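Local structure of S-adenosyl-L-methionine-dependent 2-deoxy-scyllo-inosamine dehydrogenase (Bacillus circulans, 4M7S) at residues E64-D72 with I89-R100; I8-C16 with T33-Y41. The protein catalyses the radical S-adenosyl-L-methionine-dependent two-electron oxidation of 2-deoxy-scyllo-inosamine to amino-dideoxy-scyllo-inosose in butirosin biosynthesis, using two [4Fe-4S] clusters. One frame throughout, in Å; residues are numbered along the deposited sequence.

Contact 1. Residues E64-D72 with I89-R100; sequences EPLLCKNLD and IYTNGDFLTEKR
Two torsions of Glu-64, chi1 at 175°, which sets CG opposite the backbone N, and chi2 at 51°, which bends the chain, carry its carboxylate across to Thr-91 and Asn-92. Glu-64 and Pro-65 fit the end of the GGEP-type motif of radical SAM enzymes, here within the beta-alpha-beta unit of strand 56-58, helix 71-81 and strand 86-91. The carboxylate is held at both oxygens. Asn-92 N donates to OE2 of Glu-64 at 2.9 Å and 173°, from the syn side but well out of the carboxylate plane. OE1 takes the hydroxyl of Thr-91, although the 2.4 Å between Glu-64 OE1 and Thr-91 OG1 is too short to trust in detail, and also the N-H of Leu-66. The turn opposite is braced by an ST turn from Thr-91 and an Asx turn from Asn-92. Asn-92, which lines the cluster pocket, also donates from ND2 to Asn-17 OD1. Water 1 links Asn-92 OD1 to Phe-95 N.

Beyond this polar end lies an apolar patch. CB of Leu-66 meets CB of Phe-95 at 3.6 Å, and CD1 of Leu-66 lies 3.7 Å from CD1 of Leu-96. Leu-67 crosses the Phe-95 side chain at a slant, Leu-67 CD2 3.4 Å from Phe-95 CZ.

At the far end, Arg-100, folded at chi2 and chi3, grips Asp-72 end-on in a salt bridge. Asp-72 OD1 lies in the guanidinium plane; Arg-100 NH1 meets its syn lone pair at 2.8 Å, and NH2 comes from above the carboxylate plane at 3.0 Å. Arg-100 NE donates to water 2, which donates to Leu-66 O at 2.8 Å.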
loop_
_atom_site.group_PDB
_atom_site.type_symbol
_atom_site.label_atom_id
_atom_site.label_comp_id
_atom_site.label_asym_id
_atom_site.label_seq_id
_atom_site.Cartn_x
_atom_site.Cartn_y
_atom_site.Cartn_z
ATOM N N GLU A 64 0.165 -5.960 -10.173
ATOM C CA GLU A 64 0.470 -7.301 -9.695
ATOM C C GLU A 64 1.950 -7.386 -9.347
ATOM O O GLU A 64 2.801 -7.270 -10.236
ATOM C CB GLU A 64 0.134 -8.319 -10.795
ATOM C CG GLU A 64 0.524 -9.740 -10.451
ATOM C CD GLU A 64 0.002 -10.173 -9.079
ATOM O OE1 GLU A 64 0.761 -10.845 -8.344
ATOM O OE2 GLU A 64 -1.166 -9.858 -8.751
ATOM N N PRO A 65 2.274 -7.591 -8.056
ATOM C CA PRO A 65 3.693 -7.581 -7.677
ATOM C C PRO A 65 4.501 -8.727 -8.297
ATOM O O PRO A 65 5.685 -8.540 -8.561
ATOM C CB PRO A 65 3.665 -7.689 -6.140
ATOM C CG PRO A 65 2.319 -8.300 -5.817
ATOM C CD PRO A 65 1.376 -7.814 -6.906
ATOM N N LEU A 66 3.889 -9.883 -8.536
ATOM C CA LEU A 66 4.626 -11.000 -9.147
ATOM C C LEU A 66 5.028 -10.741 -10.603
ATOM O O LEU A 66 5.727 -11.553 -11.216
ATOM C CB LEU A 66 3.850 -12.317 -9.045
ATOM C CG LEU A 66 3.540 -12.880 -7.656
ATOM C CD1 LEU A 66 3.490 -14.396 -7.706
ATOM C CD2 LEU A 66 4.542 -12.438 -6.621
ATOM N N LEU A 67 4.576 -9.619 -11.156
ATOM C CA LEU A 67 4.977 -9.212 -12.497
ATOM C C LEU A 67 6.260 -8.386 -12.446
ATOM O O LEU A 67 6.893 -8.146 -13.463
ATOM C CB LEU A 67 3.871 -8.404 -13.179
ATOM C CG LEU A 67 2.844 -9.186 -14.000
ATOM C CD1 LEU A 67 1.832 -8.255 -14.672
ATOM C CD2 LEU A 67 3.576 -10.002 -15.044
ATOM N N CYS A 68 6.633 -7.942 -11.252
ATOM C CA CYS A 68 7.811 -7.108 -11.092
ATOM C C CYS A 68 9.048 -7.954 -11.349
ATOM O O CYS A 68 9.263 -8.966 -10.670
ATOM C CB CYS A 68 7.857 -6.548 -9.667
ATOM S SG CYS A 68 9.300 -5.523 -9.334
ATOM N N LYS A 69 9.872 -7.554 -12.309
ATOM C CA LYS A 69 11.026 -8.377 -12.663
ATOM C C LYS A 69 12.108 -8.342 -11.584
ATOM O O LYS A 69 12.956 -9.225 -11.530
ATOM C CB LYS A 69 11.583 -8.005 -14.041
ATOM C CG LYS A 69 12.339 -6.689 -14.150
ATOM C CD LYS A 69 12.569 -6.361 -15.635
ATOM C CE LYS A 69 13.715 -5.377 -15.860
ATOM N NZ LYS A 69 13.381 -3.949 -15.566
ATOM N N ASN A 70 12.042 -7.337 -10.709
ATOM C CA ASN A 70 13.018 -7.172 -9.631
ATOM C C ASN A 70 12.457 -7.581 -8.283
ATOM O O ASN A 70 13.034 -7.241 -7.254
ATOM C CB ASN A 70 13.464 -5.709 -9.518
ATOM C CG ASN A 70 14.418 -5.305 -10.605
ATOM O OD1 ASN A 70 15.405 -5.989 -10.866
ATOM N ND2 ASN A 70 14.135 -4.177 -11.251
ATOM N N LEU A 71 11.338 -8.299 -8.279
ATOM C CA LEU A 71 10.677 -8.618 -7.015
ATOM C C LEU A 71 11.587 -9.328 -5.996
ATOM O O LEU A 71 11.624 -8.941 -4.832
ATOM C CB LEU A 71 9.389 -9.415 -7.236
ATOM C CG LEU A 71 8.625 -9.592 -5.917
ATOM C CD1 LEU A 71 8.113 -8.250 -5.399
ATOM C CD2 LEU A 71 7.500 -10.611 -6.044
ATOM N N ASP A 72 12.321 -10.349 -6.423
ATOM C CA ASP A 72 13.174 -11.087 -5.489
ATOM C C ASP A 72 14.204 -10.170 -4.847
ATOM O O ASP A 72 14.425 -10.228 -3.641
ATOM C CB ASP A 72 13.902 -12.246 -6.182
ATOM C CG ASP A 72 12.968 -13.390 -6.565
ATOM O OD1 ASP A 72 11.761 -13.326 -6.243
ATOM O OD2 ASP A 72 13.453 -14.356 -7.192
ATOM N N ILE A 89 2.698 -10.110 0.586
ATOM C CA ILE A 89 2.354 -10.051 -0.832
ATOM C C ILE A 89 0.836 -10.108 -1.020
ATOM O O ILE A 89 0.180 -11.043 -0.549
ATOM C CB ILE A 89 2.982 -11.216 -1.629
ATOM C CG1 ILE A 89 4.496 -11.041 -1.753
ATOM C CG2 ILE A 89 2.358 -11.305 -3.034
ATOM C CD1 ILE A 89 4.896 -9.987 -2.759
ATOM N N TYR A 90 0.277 -9.107 -1.697
ATOM C CA TYR A 90 -1.105 -9.184 -2.143
ATOM C C TYR A 90 -1.062 -9.477 -3.647
ATOM O O TYR A 90 -0.507 -8.691 -4.421
ATOM C CB TYR A 90 -1.826 -7.870 -1.875
ATOM C CG TYR A 90 -1.973 -7.510 -0.403
ATOM C CD1 TYR A 90 -0.910 -6.982 0.321
ATOM C CD2 TYR A 90 -3.183 -7.678 0.249
ATOM C CE1 TYR A 90 -1.049 -6.635 1.661
ATOM C CE2 TYR A 90 -3.336 -7.331 1.586
ATOM C CZ TYR A 90 -2.265 -6.815 2.283
ATOM O OH TYR A 90 -2.411 -6.474 3.609
ATOM N N THR A 91 -1.631 -10.604 -4.063
ATOM C CA THR A 91 -1.474 -11.042 -5.451
ATOM C C THR A 91 -2.753 -11.672 -6.008
ATOM O O THR A 91 -3.525 -12.252 -5.249
ATOM C CB THR A 91 -0.296 -12.040 -5.560
ATOM O OG1 THR A 91 -0.161 -12.490 -6.915
ATOM C CG2 THR A 91 -0.516 -13.245 -4.635
ATOM N N ASN A 92 -2.987 -11.561 -7.321
ATOM C CA ASN A 92 -4.114 -12.274 -7.924
ATOM C C ASN A 92 -3.838 -13.765 -8.069
ATOM O O ASN A 92 -4.733 -14.534 -8.426
ATOM C CB ASN A 92 -4.567 -11.675 -9.268
ATOM C CG ASN A 92 -3.459 -11.619 -10.306
ATOM O OD1 ASN A 92 -2.572 -12.482 -10.351
ATOM N ND2 ASN A 92 -3.496 -10.582 -11.146
ATOM N N GLY A 93 -2.593 -14.160 -7.812
ATOM C CA GLY A 93 -2.220 -15.568 -7.802
ATOM C C GLY A 93 -1.826 -16.184 -9.139
ATOM O O GLY A 93 -1.284 -17.289 -9.164
ATOM N N ASP A 94 -2.082 -15.489 -10.248
ATOM C CA ASP A 94 -1.864 -16.084 -11.572
ATOM C C ASP A 94 -0.397 -16.428 -11.858
ATOM O O ASP A 94 -0.098 -17.241 -12.735
ATOM C CB ASP A 94 -2.394 -15.162 -12.667
ATOM C CG ASP A 94 -3.874 -14.869 -12.514
ATOM O OD1 ASP A 94 -4.586 -15.702 -11.912
ATOM O OD2 ASP A 94 -4.321 -13.808 -12.998
ATOM N N PHE A 95 0.510 -15.783 -11.132
ATOM C CA PHE A 95 1.942 -16.025 -11.281
ATOM C C PHE A 95 2.550 -16.771 -10.094
ATOM O O PHE A 95 3.745 -17.062 -10.088
ATOM C CB PHE A 95 2.686 -14.701 -11.492
ATOM C CG PHE A 95 2.461 -14.094 -12.846
ATOM C CD1 PHE A 95 3.296 -14.409 -13.903
ATOM C CD2 PHE A 95 1.413 -13.213 -13.061
ATOM C CE1 PHE A 95 3.093 -13.856 -15.164
ATOM C CE2 PHE A 95 1.195 -12.658 -14.315
ATOM C CZ PHE A 95 2.039 -12.983 -15.372
ATOM N N LEU A 96 1.727 -17.085 -9.097
ATOM C CA LEU A 96 2.212 -17.716 -7.870
ATOM C C LEU A 96 2.339 -19.238 -7.978
ATOM O O LEU A 96 1.468 -19.975 -7.521
ATOM C CB LEU A 96 1.312 -17.354 -6.683
ATOM C CG LEU A 96 1.866 -17.694 -5.296
ATOM C CD1 LEU A 96 3.237 -17.071 -5.103
ATOM C CD2 LEU A 96 0.910 -17.223 -4.210
ATOM N N THR A 97 3.431 -19.704 -8.576
ATOM C CA THR A 97 3.729 -21.128 -8.595
ATOM C C THR A 97 4.213 -21.520 -7.213
ATOM O O THR A 97 4.453 -20.654 -6.364
ATOM C CB THR A 97 4.837 -21.456 -9.607
ATOM O OG1 THR A 97 6.009 -20.692 -9.298
ATOM C CG2 THR A 97 4.381 -21.142 -11.033
ATOM N N GLU A 98 4.368 -22.815 -6.977
ATOM C CA GLU A 98 4.908 -23.274 -5.707
ATOM C C GLU A 98 6.358 -22.808 -5.538
ATOM O O GLU A 98 6.797 -22.457 -4.435
ATOM C CB GLU A 98 4.819 -24.798 -5.618
ATOM C CG GLU A 98 5.353 -25.361 -4.322
ATOM C CD GLU A 98 4.523 -24.961 -3.119
ATOM O OE1 GLU A 98 5.063 -24.984 -1.989
ATOM O OE2 GLU A 98 3.330 -24.634 -3.299
ATOM N N LYS A 99 7.095 -22.798 -6.647
ATOM C CA LYS A 99 8.477 -22.327 -6.652
ATOM C C LYS A 99 8.619 -20.850 -6.271
ATOM O O LYS A 99 9.464 -20.502 -5.437
ATOM C CB LYS A 99 9.098 -22.588 -8.023
ATOM C CG LYS A 99 10.561 -22.239 -8.135
ATOM C CD LYS A 99 11.124 -22.861 -9.414
ATOM C CE LYS A 99 12.120 -21.946 -10.091
ATOM N NZ LYS A 99 13.447 -21.989 -9.438
ATOM N N ARG A 100 7.818 -19.977 -6.881
ATOM C CA ARG A 100 7.827 -18.555 -6.501
ATOM C C ARG A 100 7.465 -18.399 -5.025
ATOM O O ARG A 100 8.061 -17.598 -4.302
ATOM C CB ARG A 100 6.848 -17.729 -7.352
ATOM C CG ARG A 100 7.220 -17.619 -8.826
ATOM C CD ARG A 100 8.571 -16.931 -9.032
ATOM N NE ARG A 100 8.530 -15.481 -8.811
ATOM C CZ ARG A 100 9.378 -14.813 -8.024
ATOM N NH1 ARG A 100 10.340 -15.456 -7.362
ATOM N NH2 ARG A 100 9.276 -13.497 -7.904
HETATM O O HOH W 1 0.071 -13.280 -9.833
HETATM O O HOH W 2 6.719 -14.117 -10.630
#

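Contact 2. Residues I8-C16 with T33-Y41; sequences IEVEVNSQC and TGEMDPALY. With SF4 (iron/sulfur cluster), chain C; IMD (imidazole), chain F.
Asn-13 and Glu-35 form a single antiparallel bridge as a non-hydrogen-bonded pair, their CA atoms 4.3 Å apart, with one backbone bond beyond each end: Met-36 N to Val-12 O at 3.0 Å and Ser-14 N to Gly-34 O at 2.9 Å. The bridge lies within the radical SAM domain, a partial TIM barrel, and ties the loop after strand 7-10 to the entry of helix 38-50.

Ser-14 adds a third link. Its chi1 of 61° places OG between the backbone N and the carbonyl carbon, from where it donates to Thr-33 O at 2.6 Å. Water 3 lies alongside, accepting from Asn-13 ND2 and Gln-15 N and donating to Gly-34 O; ND2 of Asn-13 is also bonded to the carbonyl of Glu-64.

Deeper in, Met-36, a selenomethionine, crosses Val-10 at about a right angle. The extended chain bends only at chi3, bringing CE within 3.6 Å of Val-10 CG1, while SE lies at the edge of the Tyr-41 ring. Val-12 CG1 approaches the same ring obliquely, 3.9 Å from CE1 of Tyr-41, and Phe-74 stacks on that ring.

Helix 38-50 starts with Asp-37 as N-cap, its OD1 accepting from Ala-39 N at 2.9 Å. The other segment runs on to Cys-16, one of three cysteines, with Cys-20 and Cys-23, inferred to hold the S-adenosylmethionine cluster; in this structure SG of Cys-16 binds iron FE1 of the cluster at 2.4 Å.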
loop_
_atom_site.group_PDB
_atom_site.type_symbol
_atom_site.label_atom_id
_atom_site.label_comp_id
_atom_site.label_asym_id
_atom_site.label_seq_id
_atom_site.Cartn_x
_atom_site.Cartn_y
_atom_site.Cartn_z
ATOM N N ILE A 8 3.133 0.399 4.911
ATOM C CA ILE A 8 3.502 1.150 3.723
ATOM C C ILE A 8 3.299 0.274 2.493
ATOM O O ILE A 8 3.747 -0.878 2.466
ATOM C CB ILE A 8 4.944 1.702 3.789
ATOM C CG1 ILE A 8 5.294 2.423 2.485
ATOM C CG2 ILE A 8 5.961 0.588 4.070
ATOM C CD1 ILE A 8 6.484 3.339 2.617
ATOM N N GLU A 9 2.608 0.819 1.489
ATOM C CA GLU A 9 2.320 0.093 0.257
ATOM C C GLU A 9 3.188 0.656 -0.843
ATOM O O GLU A 9 3.129 1.855 -1.118
ATOM C CB GLU A 9 0.857 0.276 -0.155
ATOM C CG GLU A 9 -0.087 -0.801 0.307
ATOM C CD GLU A 9 -1.496 -0.578 -0.202
ATOM O OE1 GLU A 9 -1.641 -0.195 -1.379
ATOM O OE2 GLU A 9 -2.452 -0.768 0.576
ATOM N N VAL A 10 3.986 -0.204 -1.474
ATOM C CA VAL A 10 4.937 0.240 -2.487
ATOM C C VAL A 10 4.561 -0.296 -3.872
ATOM O O VAL A 10 4.527 -1.513 -4.090
ATOM C CB VAL A 10 6.354 -0.198 -2.125
ATOM C CG1 VAL A 10 7.371 0.433 -3.066
ATOM C CG2 VAL A 10 6.675 0.203 -0.681
ATOM N N GLU A 11 4.283 0.608 -4.805
ATOM C CA GLU A 11 3.983 0.212 -6.177
ATOM C C GLU A 11 5.270 -0.157 -6.924
ATOM O O GLU A 11 5.766 0.621 -7.749
ATOM C CB GLU A 11 3.256 1.348 -6.905
ATOM C CG GLU A 11 2.538 0.931 -8.182
ATOM C CD GLU A 11 1.832 2.095 -8.862
ATOM O OE1 GLU A 11 2.294 3.257 -8.711
ATOM O OE2 GLU A 11 0.811 1.841 -9.539
ATOM N N VAL A 12 5.817 -1.339 -6.644
ATOM C CA VAL A 12 7.055 -1.766 -7.320
ATOM C C VAL A 12 6.832 -2.013 -8.820
ATOM O O VAL A 12 7.777 -2.047 -9.605
ATOM C CB VAL A 12 7.708 -2.987 -6.633
ATOM C CG1 VAL A 12 7.964 -2.678 -5.159
ATOM C CG2 VAL A 12 6.825 -4.233 -6.775
ATOM N N ASN A 13 5.576 -2.188 -9.217
ATOM C CA ASN A 13 5.240 -2.150 -10.634
ATOM C C ASN A 13 3.777 -1.785 -10.805
ATOM O O ASN A 13 2.950 -2.112 -9.957
ATOM C CB ASN A 13 5.558 -3.477 -11.320
ATOM C CG ASN A 13 4.574 -4.556 -10.971
ATOM O OD1 ASN A 13 4.530 -5.013 -9.827
ATOM N ND2 ASN A 13 3.773 -4.982 -11.954
ATOM N N SER A 14 3.453 -1.118 -11.906
ATOM C CA SER A 14 2.124 -0.517 -12.048
ATOM C C SER A 14 1.159 -1.348 -12.897
ATOM O O SER A 14 -0.044 -1.105 -12.885
ATOM C CB SER A 14 2.257 0.870 -12.660
ATOM O OG SER A 14 2.837 0.774 -13.948
ATOM N N GLN A 15 1.681 -2.315 -13.643
ATOM C CA GLN A 15 0.820 -3.115 -14.514
ATOM C C GLN A 15 0.241 -4.294 -13.748
ATOM O O GLN A 15 0.884 -4.853 -12.862
ATOM C CB GLN A 15 1.559 -3.619 -15.773
ATOM C CG GLN A 15 0.634 -4.360 -16.773
ATOM C CD GLN A 15 1.316 -4.803 -18.071
ATOM O OE1 GLN A 15 2.445 -5.302 -18.064
ATOM N NE2 GLN A 15 0.618 -4.632 -19.192
ATOM N N CYS A 16 -0.987 -4.653 -14.090
ATOM C CA CYS A 16 -1.556 -5.920 -13.667
ATOM C C CYS A 16 -1.973 -6.723 -14.891
ATOM O O CYS A 16 -2.347 -6.145 -15.913
ATOM C CB CYS A 16 -2.773 -5.698 -12.782
ATOM S SG CYS A 16 -3.513 -7.266 -12.353
ATOM N N THR A 33 5.441 4.765 -15.239
ATOM C CA THR A 33 6.031 3.730 -16.081
ATOM C C THR A 33 5.604 2.342 -15.611
ATOM O O THR A 33 4.822 2.216 -14.666
ATOM C CB THR A 33 7.579 3.821 -16.094
ATOM O OG1 THR A 33 8.101 3.473 -14.804
ATOM C CG2 THR A 33 8.030 5.231 -16.458
ATOM N N GLY A 34 6.114 1.306 -16.274
ATOM C CA GLY A 34 5.833 -0.064 -15.883
ATOM C C GLY A 34 6.441 -0.450 -14.539
ATOM O O GLY A 34 5.741 -0.901 -13.634
ATOM N N GLU A 35 7.751 -0.287 -14.393
ATOM C CA GLU A 35 8.380 -0.733 -13.158
ATOM C C GLU A 35 9.130 0.319 -12.371
ATOM O O GLU A 35 9.710 1.244 -12.934
ATOM C CB GLU A 35 9.280 -1.930 -13.406
ATOM C CG GLU A 35 8.826 -3.136 -12.630
ATOM C CD GLU A 35 9.439 -4.397 -13.145
ATOM O OE1 GLU A 35 10.578 -4.691 -12.731
ATOM O OE2 GLU A 35 8.790 -5.080 -13.968
HETATM N N MSE A 36 9.125 0.156 -11.054
HETATM C CA MSE A 36 9.855 1.087 -10.209
HETATM C C MSE A 36 11.361 0.976 -10.452
HETATM O O MSE A 36 11.909 -0.123 -10.496
HETATM C CB MSE A 36 9.535 0.861 -8.729
HETATM C CG MSE A 36 10.305 1.810 -7.828
HETATM SE SE MSE A 36 9.862 1.662 -5.948
HETATM C CE MSE A 36 8.078 2.468 -5.989
ATOM N N ASP A 37 12.010 2.120 -10.648
ATOM C CA ASP A 37 13.470 2.190 -10.724
ATOM C C ASP A 37 14.077 1.534 -9.476
ATOM O O ASP A 37 13.741 1.904 -8.361
ATOM C CB ASP A 37 13.903 3.661 -10.827
ATOM C CG ASP A 37 15.396 3.827 -11.117
ATOM O OD1 ASP A 37 16.186 2.905 -10.834
ATOM O OD2 ASP A 37 15.784 4.902 -11.624
ATOM N N PRO A 38 14.955 0.531 -9.661
ATOM C CA PRO A 38 15.590 -0.104 -8.494
ATOM C C PRO A 38 16.345 0.893 -7.619
ATOM O O PRO A 38 16.427 0.708 -6.408
ATOM C CB PRO A 38 16.560 -1.125 -9.116
ATOM C CG PRO A 38 16.577 -0.834 -10.599
ATOM C CD PRO A 38 15.271 -0.174 -10.916
ATOM N N ALA A 39 16.877 1.946 -8.226
ATOM C CA ALA A 39 17.495 3.022 -7.471
ATOM C C ALA A 39 16.472 3.715 -6.571
ATOM O O ALA A 39 16.793 4.134 -5.462
ATOM C CB ALA A 39 18.113 4.016 -8.401
ATOM N N LEU A 40 15.242 3.859 -7.056
ATOM C CA LEU A 40 14.204 4.510 -6.250
ATOM C C LEU A 40 13.798 3.607 -5.095
ATOM O O LEU A 40 13.568 4.076 -3.974
ATOM C CB LEU A 40 12.980 4.885 -7.093
ATOM C CG LEU A 40 11.875 5.651 -6.344
ATOM C CD1 LEU A 40 12.400 6.998 -5.841
ATOM C CD2 LEU A 40 10.642 5.844 -7.225
ATOM N N TYR A 41 13.701 2.308 -5.363
ATOM C CA TYR A 41 13.379 1.365 -4.307
ATOM C C TYR A 41 14.502 1.323 -3.274
ATOM O O TYR A 41 14.243 1.177 -2.078
ATOM C CB TYR A 41 13.117 -0.039 -4.851
ATOM C CG TYR A 41 12.587 -0.980 -3.785
ATOM C CD1 TYR A 41 11.232 -1.006 -3.478
ATOM C CD2 TYR A 41 13.441 -1.815 -3.072
ATOM C CE1 TYR A 41 10.737 -1.845 -2.501
ATOM C CE2 TYR A 41 12.953 -2.674 -2.093
ATOM C CZ TYR A 41 11.597 -2.681 -1.824
ATOM O OH TYR A 41 11.094 -3.510 -0.855
HETATM FE FE1 SF4 C . -5.468 -6.480 -11.186
HETATM FE FE2 SF4 C . -8.064 -7.046 -11.017
HETATM FE FE3 SF4 C . -7.217 -4.624 -10.328
HETATM FE FE4 SF4 C . -6.576 -6.731 -8.744
HETATM S S1 SF4 C . -8.682 -5.892 -9.108
HETATM S S2 SF4 C . -5.151 -5.066 -9.406
HETATM S S3 SF4 C . -6.351 -8.410 -10.309
HETATM S S4 SF4 C . -7.146 -5.519 -12.459
HETATM N N1 IMD F . 18.174 4.911 -12.216
HETATM C C2 IMD F . 19.278 4.180 -12.469
HETATM N N3 IMD F . 20.087 4.894 -13.288
HETATM C C4 IMD F . 19.486 6.077 -13.557
HETATM C C5 IMD F . 18.273 6.088 -12.876
HETATM O O HOH W 3 4.272 -3.731 -14.142
#

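In the fold
Contact 2 ties the loop after strand 7-10 to the entry of helix 38-50, whereas contact 1 packs two such strand-to-helix loops, and the helix starts they lead into, against each other. Their centres are about 13 Å apart, and they meet directly: Glu-64 N lies 3.0 Å from Gln-15 O, a probable hydrogen bond, and Asn-92 packs against Cys-16. Each is partly buried, but contact 1 is larger (619 against 364 Å²) and has no exposed touching residue, whereas contact 2 opens to solvent around Thr-33 and Gly-34. Contact 1 relies on side chains, a buried carboxylate at the cluster end and a salt bridge at the helices. Contact 2 relies mainly on backbone bonds, with a small apolar group against helix 38-50.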